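Local atomic coordinates of SIS domain protein (Listeria monocytogenes str. 4b F2365, PDB entry 3FXA), a protein that probably binds a phosphorylated sugar through its SIS domain and may act as a sugar-phosphate isomerase. Residues Lys40-Ala51 with Val89-Ile99; Lys116-Glu127 with Glu136-Ser144. All coordinates share one frame; numbering follows the deposited sequence. Where two conformers were deposited one is given.

Interactions 1 and 2 lie in series along the chain, the first closing before the second opens, and their centres are about 11 Å apart. Both belong to one parallel sheet whose strand order is 74-76, 48-51, 95-99, 121-126, 139-142. Interaction 1 pairs the second and third strands in that order, interaction 2 the fourth and fifth. The seam between them is the edge shared by strands 95-99 and 121-126, where Leu-96 N lies 2.7 Å from Thr-121 O, a probable hydrogen bond. Together they supply four of the five strands, joined across that seam into one continuous core sheet, consistent with a single SIS domain; residues of both also touch the second subunit.

Interaction 1. Residues Lys40-Ala51 with Val89-Ile99; sequences KIAECTGKIVVA and VLQKEDILILI
Strands 48-51 and 95-99 are neighbours in the parallel sheet of the SIS domain, their short axes 4.7 Å apart and inclined by 18°, and a buried lysine-aspartate pair marks where they begin. Val-49 is gripped through both backbone polar atoms: its N donates to Ile-95 O (2.8 Å) and its O accepts from Ile-97 N. Ala-51 repeats the pattern with Ile-97 O and Ile-99 N, whereas Ile-48 and Val-50 turn their backbone bonds to strand 74-76.

Ahead of the strands, Asp-94 holds Lys-47 with both carboxylate oxygens. OD1 receives Lys-47 N (2.9 Å) from above the carboxylate plane, and OD2 meets Lys-47 NZ on its syn side in a 2.8 Å salt bridge. The lysine chain leaves CA with CG between the backbone N and the carbonyl carbon (chi1 63°), laying CG against the carboxylate, and bends at chi4 to put NZ also 2.7 Å from Val-89 O. That bond is almost straight at the acceptor, with a C=O...N angle of 178°. Asp-94 OD2 additionally takes Gln-91 N, so the same carboxylate braces the type I turn 91-94. Where the helix 31-43 leads into the strand, water 1 accepts from Thr-45 N and donates to Glu-93 O.

Apolar contacts line both faces. Ile-95 CD1 reaches Ile-41 CG1 (3.7 Å), the two side chains crossing near a right angle, while Val-50 CG1 packs against Ile-99 CD1. On the other face Val-49 CG2 meets Leu-90 CD1, and Ala-51 CB abuts Leu-98 CD2 (3.7 Å). Two adjacent strands of a parallel sheet, with helices 55-69 and 157-177 packed on the face of Ile-48, Val-50 and Ile-99, fit the alpha-beta-alpha sandwich known for SIS domains.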
loop_
_atom_site.group_PDB
_atom_site.type_symbol
_atom_site.label_atom_id
_atom_site.label_comp_id
_atom_site.label_asym_id
_atom_site.label_seq_id
_atom_site.Cartn_x
_atom_site.Cartn_y
_atom_site.Cartn_z
ATOM N N LYS A 40 0.423 15.735 23.165
ATOM C CA LYS A 40 -0.829 15.422 22.455
ATOM C C LYS A 40 -0.891 13.957 22.014
ATOM O O LYS A 40 -1.939 13.323 22.168
ATOM C CB LYS A 40 -1.017 16.336 21.247
ATOM C CG LYS A 40 -2.448 16.400 20.705
ATOM C CD LYS A 40 -3.330 17.287 21.583
ATOM C CE LYS A 40 -4.760 17.373 21.064
ATOM N NZ LYS A 40 -5.639 18.059 22.051
ATOM N N ILE A 41 0.207 13.426 21.462
ATOM C CA ILE A 41 0.258 12.024 20.989
ATOM C C ILE A 41 0.230 11.047 22.166
ATOM O O ILE A 41 -0.460 10.036 22.104
ATOM C CB ILE A 41 1.401 11.761 19.981
ATOM C CG1 ILE A 41 1.149 12.567 18.701
ATOM C CG2 ILE A 41 1.579 10.251 19.668
ATOM C CD1 ILE A 41 2.340 12.506 17.705
ATOM N N ALA A 42 0.922 11.375 23.255
ATOM C CA ALA A 42 0.859 10.575 24.490
ATOM C C ALA A 42 -0.564 10.501 25.070
ATOM O O ALA A 42 -0.971 9.454 25.533
ATOM C CB ALA A 42 1.797 11.139 25.544
ATOM N N GLU A 43 -1.305 11.603 24.976
ATOM C CA GLU A 43 -2.688 11.714 25.493
ATOM C C GLU A 43 -3.749 11.123 24.549
ATOM O O GLU A 43 -4.888 10.886 24.961
ATOM C CB GLU A 43 -3.018 13.198 25.784
ATOM C CG GLU A 43 -2.213 13.772 26.968
ATOM C CD GLU A 43 -2.272 15.296 27.124
ATOM O OE1 GLU A 43 -2.832 16.016 26.269
ATOM O OE2 GLU A 43 -1.713 15.782 28.127
ATOM N N CYS A 44 -3.383 10.863 23.300
ATOM C CA CYS A 44 -4.365 10.396 22.290
ATOM C C CYS A 44 -5.015 9.042 22.618
ATOM O O CYS A 44 -4.338 8.042 22.804
ATOM C CB CYS A 44 -3.704 10.353 20.921
ATOM S SG CYS A 44 -4.857 10.106 19.566
ATOM N N THR A 45 -6.351 9.026 22.696
ATOM C CA THR A 45 -7.133 7.798 22.927
ATOM C C THR A 45 -7.653 7.166 21.620
ATOM O O THR A 45 -8.250 6.074 21.653
ATOM C CB THR A 45 -8.346 8.062 23.861
ATOM O OG1 THR A 45 -9.271 8.962 23.236
ATOM C CG2 THR A 45 -7.864 8.643 25.179
ATOM N N GLY A 46 -7.444 7.843 20.489
ATOM C CA GLY A 46 -7.834 7.321 19.165
ATOM C C GLY A 46 -6.617 6.781 18.426
ATOM O O GLY A 46 -5.869 5.947 18.952
ATOM N N LYS A 47 -6.417 7.265 17.209
ATOM C CA LYS A 47 -5.273 6.878 16.384
ATOM C C LYS A 47 -4.736 8.065 15.632
ATOM O O LYS A 47 -5.369 9.107 15.558
ATOM C CB LYS A 47 -5.679 5.767 15.410
ATOM C CG LYS A 47 -6.745 6.170 14.406
ATOM C CD LYS A 47 -7.232 4.978 13.637
ATOM C CE LYS A 47 -8.370 5.356 12.734
ATOM N NZ LYS A 47 -9.555 5.936 13.445
ATOM N N ILE A 48 -3.542 7.873 15.070
ATOM C CA ILE A 48 -2.867 8.899 14.293
ATOM C C ILE A 48 -3.106 8.607 12.808
ATOM O O ILE A 48 -2.744 7.561 12.331
ATOM C CB ILE A 48 -1.363 8.921 14.598
ATOM C CG1 ILE A 48 -1.105 9.118 16.109
ATOM C CG2 ILE A 48 -0.680 10.031 13.800
ATOM C CD1 ILE A 48 0.352 8.905 16.520
ATOM N N VAL A 49 -3.686 9.542 12.080
ATOM C CA VAL A 49 -3.949 9.353 10.641
ATOM C C VAL A 49 -2.947 10.271 9.941
ATOM O O VAL A 49 -2.940 11.463 10.201
ATOM C CB VAL A 49 -5.404 9.722 10.294
ATOM C CG1 VAL A 49 -5.671 9.466 8.837
ATOM C CG2 VAL A 49 -6.375 8.908 11.160
ATOM N N VAL A 50 -2.081 9.734 9.076
ATOM C CA VAL A 50 -1.053 10.563 8.405
ATOM C C VAL A 50 -1.290 10.555 6.898
ATOM O O VAL A 50 -1.478 9.486 6.323
ATOM C CB VAL A 50 0.387 10.129 8.728
ATOM C CG1 VAL A 50 1.425 11.256 8.395
ATOM C CG2 VAL A 50 0.504 9.744 10.196
ATOM N N ALA A 51 -1.249 11.739 6.273
ATOM C CA ALA A 51 -1.418 11.884 4.816
ATOM C C ALA A 51 -0.276 12.665 4.165
ATOM O O ALA A 51 0.214 13.646 4.713
ATOM C CB ALA A 51 -2.736 12.602 4.513
ATOM N N VAL A 89 -12.102 6.779 7.900
ATOM C CA VAL A 89 -11.142 6.238 8.885
ATOM C C VAL A 89 -10.828 7.266 10.010
ATOM O O VAL A 89 -10.449 6.862 11.110
ATOM C CB VAL A 89 -9.803 5.754 8.208
ATOM C CG1 VAL A 89 -8.893 6.937 7.886
ATOM C CG2 VAL A 89 -9.034 4.768 9.091
ATOM N N LEU A 90 -10.974 8.560 9.697
ATOM C CA LEU A 90 -10.668 9.668 10.600
ATOM C C LEU A 90 -11.841 9.916 11.541
ATOM O O LEU A 90 -12.978 10.105 11.095
ATOM C CB LEU A 90 -10.400 10.943 9.799
ATOM C CG LEU A 90 -10.036 12.204 10.596
ATOM C CD1 LEU A 90 -8.694 11.939 11.286
ATOM C CD2 LEU A 90 -9.975 13.409 9.683
ATOM N N GLN A 91 -11.564 9.905 12.836
ATOM C CA GLN A 91 -12.598 10.121 13.869
ATOM C C GLN A 91 -12.229 11.295 14.799
ATOM O O GLN A 91 -11.100 11.808 14.780
ATOM C CB GLN A 91 -12.873 8.802 14.612
ATOM C CG GLN A 91 -13.386 7.701 13.710
ATOM C CD GLN A 91 -14.711 8.068 13.054
ATOM O OE1 GLN A 91 -15.607 8.607 13.707
ATOM N NE2 GLN A 91 -14.854 7.765 11.766
ATOM N N LYS A 92 -13.212 11.736 15.595
ATOM C CA LYS A 92 -13.058 12.916 16.496
ATOM C C LYS A 92 -11.843 12.861 17.449
ATOM O O LYS A 92 -11.155 13.856 17.603
ATOM C CB LYS A 92 -14.379 13.184 17.266
ATOM C CG LYS A 92 -14.361 14.394 18.219
ATOM C CD LYS A 92 -15.780 14.658 18.728
ATOM C CE LYS A 92 -15.835 15.827 19.696
ATOM N NZ LYS A 92 -15.457 17.119 19.046
ATOM N N GLU A 93 -11.545 11.673 17.970
ATOM C CA GLU A 93 -10.482 11.431 18.950
ATOM C C GLU A 93 -9.124 11.233 18.289
ATOM O O GLU A 93 -8.131 10.952 18.989
ATOM C CB GLU A 93 -10.778 10.188 19.832
ATOM C CG GLU A 93 -12.257 9.948 20.262
ATOM C CD GLU A 93 -13.141 9.281 19.173
ATOM O OE1 GLU A 93 -12.681 8.354 18.470
ATOM O OE2 GLU A 93 -14.302 9.705 19.022
ATOM N N ASP A 94 -9.052 11.410 16.972
ATOM C CA ASP A 94 -7.823 11.173 16.227
ATOM C C ASP A 94 -6.988 12.429 16.008
ATOM O O ASP A 94 -7.452 13.561 16.179
ATOM C CB ASP A 94 -8.133 10.559 14.852
ATOM C CG ASP A 94 -8.763 9.169 14.929
ATOM O OD1 ASP A 94 -8.752 8.525 15.990
ATOM O OD2 ASP A 94 -9.260 8.732 13.863
ATOM N N ILE A 95 -5.754 12.190 15.575
ATOM C CA ILE A 95 -4.816 13.235 15.212
ATOM C C ILE A 95 -4.514 13.068 13.732
ATOM O O ILE A 95 -4.025 12.009 13.354
ATOM C CB ILE A 95 -3.498 13.117 15.996
ATOM C CG1 ILE A 95 -3.752 13.180 17.526
ATOM C CG2 ILE A 95 -2.546 14.218 15.534
ATOM C CD1 ILE A 95 -2.511 13.013 18.403
ATOM N N LEU A 96 -4.867 14.065 12.911
ATOM C CA LEU A 96 -4.534 14.064 11.487
ATOM C C LEU A 96 -3.222 14.829 11.321
ATOM O O LEU A 96 -3.106 15.963 11.805
ATOM C CB LEU A 96 -5.654 14.690 10.643
ATOM C CG LEU A 96 -5.428 14.835 9.133
ATOM C CD1 LEU A 96 -5.275 13.466 8.444
ATOM C CD2 LEU A 96 -6.551 15.647 8.480
ATOM N N ILE A 97 -2.250 14.187 10.687
ATOM C CA ILE A 97 -0.957 14.780 10.382
ATOM C C ILE A 97 -0.867 14.900 8.865
ATOM O O ILE A 97 -0.908 13.886 8.140
ATOM C CB ILE A 97 0.237 13.969 10.936
ATOM C CG1 ILE A 97 0.078 13.733 12.446
ATOM C CG2 ILE A 97 1.567 14.680 10.581
ATOM C CD1 ILE A 97 1.292 13.038 13.137
ATOM N N LEU A 98 -0.787 16.142 8.383
ATOM C CA LEU A 98 -0.628 16.413 6.954
ATOM C C LEU A 98 0.821 16.826 6.704
ATOM O O LEU A 98 1.309 17.768 7.326
ATOM C CB LEU A 98 -1.590 17.492 6.496
ATOM C CG LEU A 98 -3.081 17.162 6.680
ATOM C CD1 LEU A 98 -3.929 18.313 6.152
ATOM C CD2 LEU A 98 -3.512 15.844 6.004
ATOM N N ILE A 99 1.497 16.119 5.793
ATOM C CA ILE A 99 2.921 16.376 5.462
ATOM C C ILE A 99 2.990 16.939 4.049
ATOM O O ILE A 99 2.651 16.259 3.069
ATOM C CB ILE A 99 3.822 15.129 5.542
ATOM C CG1 ILE A 99 3.710 14.459 6.911
ATOM C CG2 ILE A 99 5.311 15.516 5.243
ATOM C CD1 ILE A 99 4.460 13.156 7.049
HETATM O O HOH W 1 -7.700 11.185 21.667
#

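Interaction 2. Residues Lys116-Glu127 with Glu136-Ser144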
loop_
_atom_site.group_PDB
_atom_site.type_symbol
_atom_site.label_atom_id
_atom_site.label_comp_id
_atom_site.label_asym_id
_atom_site.label_seq_id
_atom_site.Cartn_x
_atom_site.Cartn_y
_atom_site.Cartn_z
ATOM N N LYS A 116 -12.147 19.279 10.061
ATOM C CA LYS A 116 -12.854 20.300 10.862
ATOM C C LYS A 116 -14.262 19.851 11.273
ATOM O O LYS A 116 -14.648 20.044 12.421
ATOM C CB LYS A 116 -12.915 21.644 10.130
ATOM C CG LYS A 116 -11.560 22.288 9.810
ATOM C CD LYS A 116 -10.741 22.630 11.051
ATOM C CE LYS A 116 -9.400 23.265 10.697
ATOM N NZ LYS A 116 -8.610 23.691 11.897
ATOM N N THR A 117 -14.991 19.237 10.343
ATOM C CA THR A 117 -16.331 18.693 10.606
ATOM C C THR A 117 -16.274 17.585 11.663
ATOM O O THR A 117 -17.125 17.525 12.559
ATOM C CB THR A 117 -16.975 18.144 9.287
ATOM O OG1 THR A 117 -17.139 19.222 8.359
ATOM C CG2 THR A 117 -18.335 17.496 9.534
ATOM N N LYS A 118 -15.259 16.730 11.565
ATOM C CA LYS A 118 -15.107 15.600 12.479
ATOM C C LYS A 118 -14.568 16.008 13.849
ATOM O O LYS A 118 -14.792 15.285 14.809
ATOM C CB LYS A 118 -14.230 14.508 11.847
ATOM C CG LYS A 118 -14.929 13.821 10.693
ATOM C CD LYS A 118 -14.035 13.009 9.785
ATOM C CE LYS A 118 -14.799 11.954 8.980
ATOM N NZ LYS A 118 -15.251 10.772 9.803
ATOM N N GLY A 119 -13.884 17.151 13.931
ATOM C CA GLY A 119 -13.328 17.657 15.193
ATOM C C GLY A 119 -11.979 17.068 15.605
ATOM O O GLY A 119 -11.559 17.217 16.751
ATOM N N SER A 120 -11.268 16.447 14.665
ATOM C CA SER A 120 -9.957 15.857 14.944
ATOM C C SER A 120 -8.922 16.950 15.168
ATOM O O SER A 120 -9.151 18.133 14.828
ATOM C CB SER A 120 -9.467 14.987 13.765
ATOM O OG SER A 120 -10.428 14.015 13.338
ATOM N N THR A 121 -7.782 16.540 15.720
ATOM C CA THR A 121 -6.630 17.422 15.906
ATOM C C THR A 121 -5.794 17.436 14.627
ATOM O O THR A 121 -5.428 16.384 14.150
ATOM C CB THR A 121 -5.740 16.981 17.092
ATOM O OG1 THR A 121 -6.476 17.065 18.320
ATOM C CG2 THR A 121 -4.533 17.920 17.203
ATOM N N LEU A 122 -5.518 18.614 14.070
ATOM C CA LEU A 122 -4.691 18.749 12.862
ATOM C C LEU A 122 -3.254 19.202 13.207
ATOM O O LEU A 122 -3.068 20.241 13.848
ATOM C CB LEU A 122 -5.326 19.737 11.880
ATOM C CG LEU A 122 -4.585 19.997 10.563
ATOM C CD1 LEU A 122 -4.273 18.655 9.853
ATOM C CD2 LEU A 122 -5.335 20.957 9.674
ATOM N N ILE A 123 -2.259 18.417 12.783
ATOM C CA ILE A 123 -0.832 18.781 12.907
ATOM C C ILE A 123 -0.402 19.028 11.464
ATOM O O ILE A 123 -0.570 18.149 10.632
ATOM C CB ILE A 123 0.025 17.678 13.558
ATOM C CG1 ILE A 123 -0.426 17.426 14.999
ATOM C CG2 ILE A 123 1.518 18.073 13.560
ATOM C CD1 ILE A 123 0.388 16.432 15.781
ATOM N N GLY A 124 0.068 20.239 11.151
ATOM C CA GLY A 124 0.498 20.573 9.797
ATOM C C GLY A 124 2.012 20.605 9.726
ATOM O O GLY A 124 2.630 21.484 10.341
ATOM N N VAL A 125 2.592 19.679 8.967
ATOM C CA VAL A 125 4.053 19.533 8.842
ATOM C C VAL A 125 4.497 20.155 7.515
ATOM O O VAL A 125 4.360 19.547 6.452
ATOM C CB VAL A 125 4.486 18.061 8.946
ATOM C CG1 VAL A 125 5.997 17.959 8.850
ATOM C CG2 VAL A 125 3.960 17.428 10.240
ATOM N N THR A 126 5.065 21.355 7.592
ATOM C CA THR A 126 5.412 22.123 6.407
ATOM C C THR A 126 6.524 23.139 6.679
ATOM O O THR A 126 6.785 23.466 7.839
ATOM C CB THR A 126 4.132 22.842 5.854
ATOM O OG1 THR A 126 4.453 23.572 4.664
ATOM C CG2 THR A 126 3.467 23.773 6.876
ATOM N N GLU A 127 7.174 23.608 5.617
ATOM C CA GLU A 127 8.207 24.664 5.756
ATOM C C GLU A 127 7.587 26.058 5.792
ATOM O O GLU A 127 8.181 26.987 6.356
ATOM C CB GLU A 127 9.258 24.606 4.613
ATOM C CG GLU A 127 8.855 25.227 3.256
ATOM C CD GLU A 127 9.840 24.973 2.118
ATOM O OE1 GLU A 127 10.951 24.420 2.324
ATOM O OE2 GLU A 127 9.500 25.366 0.992
ATOM N N GLU A 136 -4.292 26.432 9.103
ATOM C CA GLU A 136 -5.434 25.626 9.543
ATOM C C GLU A 136 -5.096 24.654 10.674
ATOM O O GLU A 136 -5.993 24.205 11.383
ATOM C CB GLU A 136 -6.037 24.853 8.352
ATOM C CG GLU A 136 -6.648 25.758 7.250
ATOM C CD GLU A 136 -7.867 26.550 7.703
ATOM O OE1 GLU A 136 -8.583 26.117 8.625
ATOM O OE2 GLU A 136 -8.107 27.628 7.125
ATOM N N ALA A 137 -3.814 24.365 10.891
ATOM C CA ALA A 137 -3.433 23.366 11.878
ATOM C C ALA A 137 -3.697 23.801 13.302
ATOM O O ALA A 137 -3.598 24.980 13.620
ATOM C CB ALA A 137 -1.949 23.008 11.731
ATOM N N ASP A 138 -4.002 22.827 14.154
ATOM C CA ASP A 138 -4.078 23.044 15.608
ATOM C C ASP A 138 -2.647 23.118 16.160
ATOM O O ASP A 138 -2.397 23.827 17.135
ATOM C CB ASP A 138 -4.864 21.932 16.273
ATOM C CG ASP A 138 -6.292 21.892 15.799
ATOM O OD1 ASP A 138 -6.966 22.953 15.863
ATOM O OD2 ASP A 138 -6.740 20.830 15.337
ATOM N N ILE A 139 -1.749 22.337 15.560
ATOM C CA ILE A 139 -0.308 22.418 15.840
ATOM C C ILE A 139 0.399 22.587 14.492
ATOM O O ILE A 139 0.421 21.644 13.679
ATOM C CB ILE A 139 0.254 21.174 16.561
ATOM C CG1 ILE A 139 -0.429 20.947 17.907
ATOM C CG2 ILE A 139 1.752 21.321 16.808
ATOM C CD1 ILE A 139 -0.152 19.573 18.492
ATOM N N PHE A 140 0.928 23.780 14.231
ATOM C CA PHE A 140 1.806 24.033 13.079
ATOM C C PHE A 140 3.181 23.497 13.547
ATOM O O PHE A 140 3.702 23.926 14.600
ATOM C CB PHE A 140 1.860 25.530 12.720
ATOM C CG PHE A 140 3.009 25.927 11.826
ATOM C CD1 PHE A 140 3.350 25.201 10.692
ATOM C CD2 PHE A 140 3.747 27.089 12.121
ATOM C CE1 PHE A 140 4.411 25.600 9.866
ATOM C CE2 PHE A 140 4.792 27.505 11.296
ATOM C CZ PHE A 140 5.134 26.757 10.180
ATOM N N PHE A 141 3.706 22.537 12.781
ATOM C CA PHE A 141 4.949 21.829 13.079
ATOM C C PHE A 141 5.944 22.206 11.975
ATOM O O PHE A 141 6.041 21.508 10.951
ATOM C CB PHE A 141 4.681 20.326 13.165
ATOM C CG PHE A 141 5.833 19.510 13.742
ATOM C CD1 PHE A 141 7.003 19.247 12.995
ATOM C CD2 PHE A 141 5.717 18.923 15.001
ATOM C CE1 PHE A 141 8.055 18.465 13.520
ATOM C CE2 PHE A 141 6.764 18.133 15.549
ATOM C CZ PHE A 141 7.934 17.894 14.809
ATOM N N PRO A 142 6.681 23.318 12.167
ATOM C CA PRO A 142 7.649 23.734 11.149
ATOM C C PRO A 142 8.842 22.789 11.007
ATOM O O PRO A 142 9.358 22.285 11.996
ATOM C CB PRO A 142 8.132 25.106 11.644
ATOM C CG PRO A 142 7.806 25.104 13.104
ATOM C CD PRO A 142 6.570 24.324 13.246
ATOM N N VAL A 143 9.242 22.544 9.770
ATOM C CA VAL A 143 10.430 21.741 9.433
ATOM C C VAL A 143 10.877 22.246 8.062
ATOM O O VAL A 143 10.030 22.452 7.180
ATOM C CB VAL A 143 10.145 20.218 9.394
ATOM C CG1 VAL A 143 8.868 19.914 8.623
ATOM C CG2 VAL A 143 11.394 19.389 8.832
ATOM N N SER A 144 12.174 22.490 7.886
ATOM C CA SER A 144 12.684 22.995 6.620
ATOM C C SER A 144 14.153 22.653 6.485
ATOM O O SER A 144 14.781 22.248 7.468
ATOM C CB SER A 144 12.451 24.519 6.494
ATOM O OG SER A 144 13.277 25.264 7.389
HETATM O O HOH W 2 -8.587 20.979 13.408
#
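Asp-138 sets CG anti to its carbonyl carbon (chi1 -63°), bringing OD2 up to the backbone N-H of Leu-122 near the start of strand 121-126, while Lys-116 bends at chi2 (-62°) and reaches across to the end of helix 132-136. Asp-138 OD2 accepts Leu-122 N at 2.8 Å, on the anti side, along a nearly straight N-H...O line of 173°. Lys-116 NZ donates to Glu-136 O (2.7 Å) in the carbonyl plane; water 2 accepts from the same NZ and lies 2.7 Å from Asp-138 OD2. Leu-122 O is doubly used, taking Ile-139 N at 3.0 Å and Asp-138 N in a more bent bond.

Pairing continues through Gly-124, whose N donates to Ile-139 O and whose O accepts Phe-141 N (2.9 Å). Ala-137 CB packs 3.5 Å from Gly-124 N. Ile-123 and Ile-139 lie side by side, whereas Thr-126 CG2 comes to the edge of the Phe-140 ring, 3.6 Å from CE1, and Pro-142 CD covers one face of that ring. Further on, Val-125 CG1 and Val-143 CG1 are in tight contact at 3.5 Å.

Helix 132-136 links the two strands as a beta-alpha-beta unit, with strand 139-142 outermost within this chain. Strand 95-99 flanks strand 121-126; helix 31-43 covers Ile-139, and Phe-141 stacks on Phe-167 of helix 157-177.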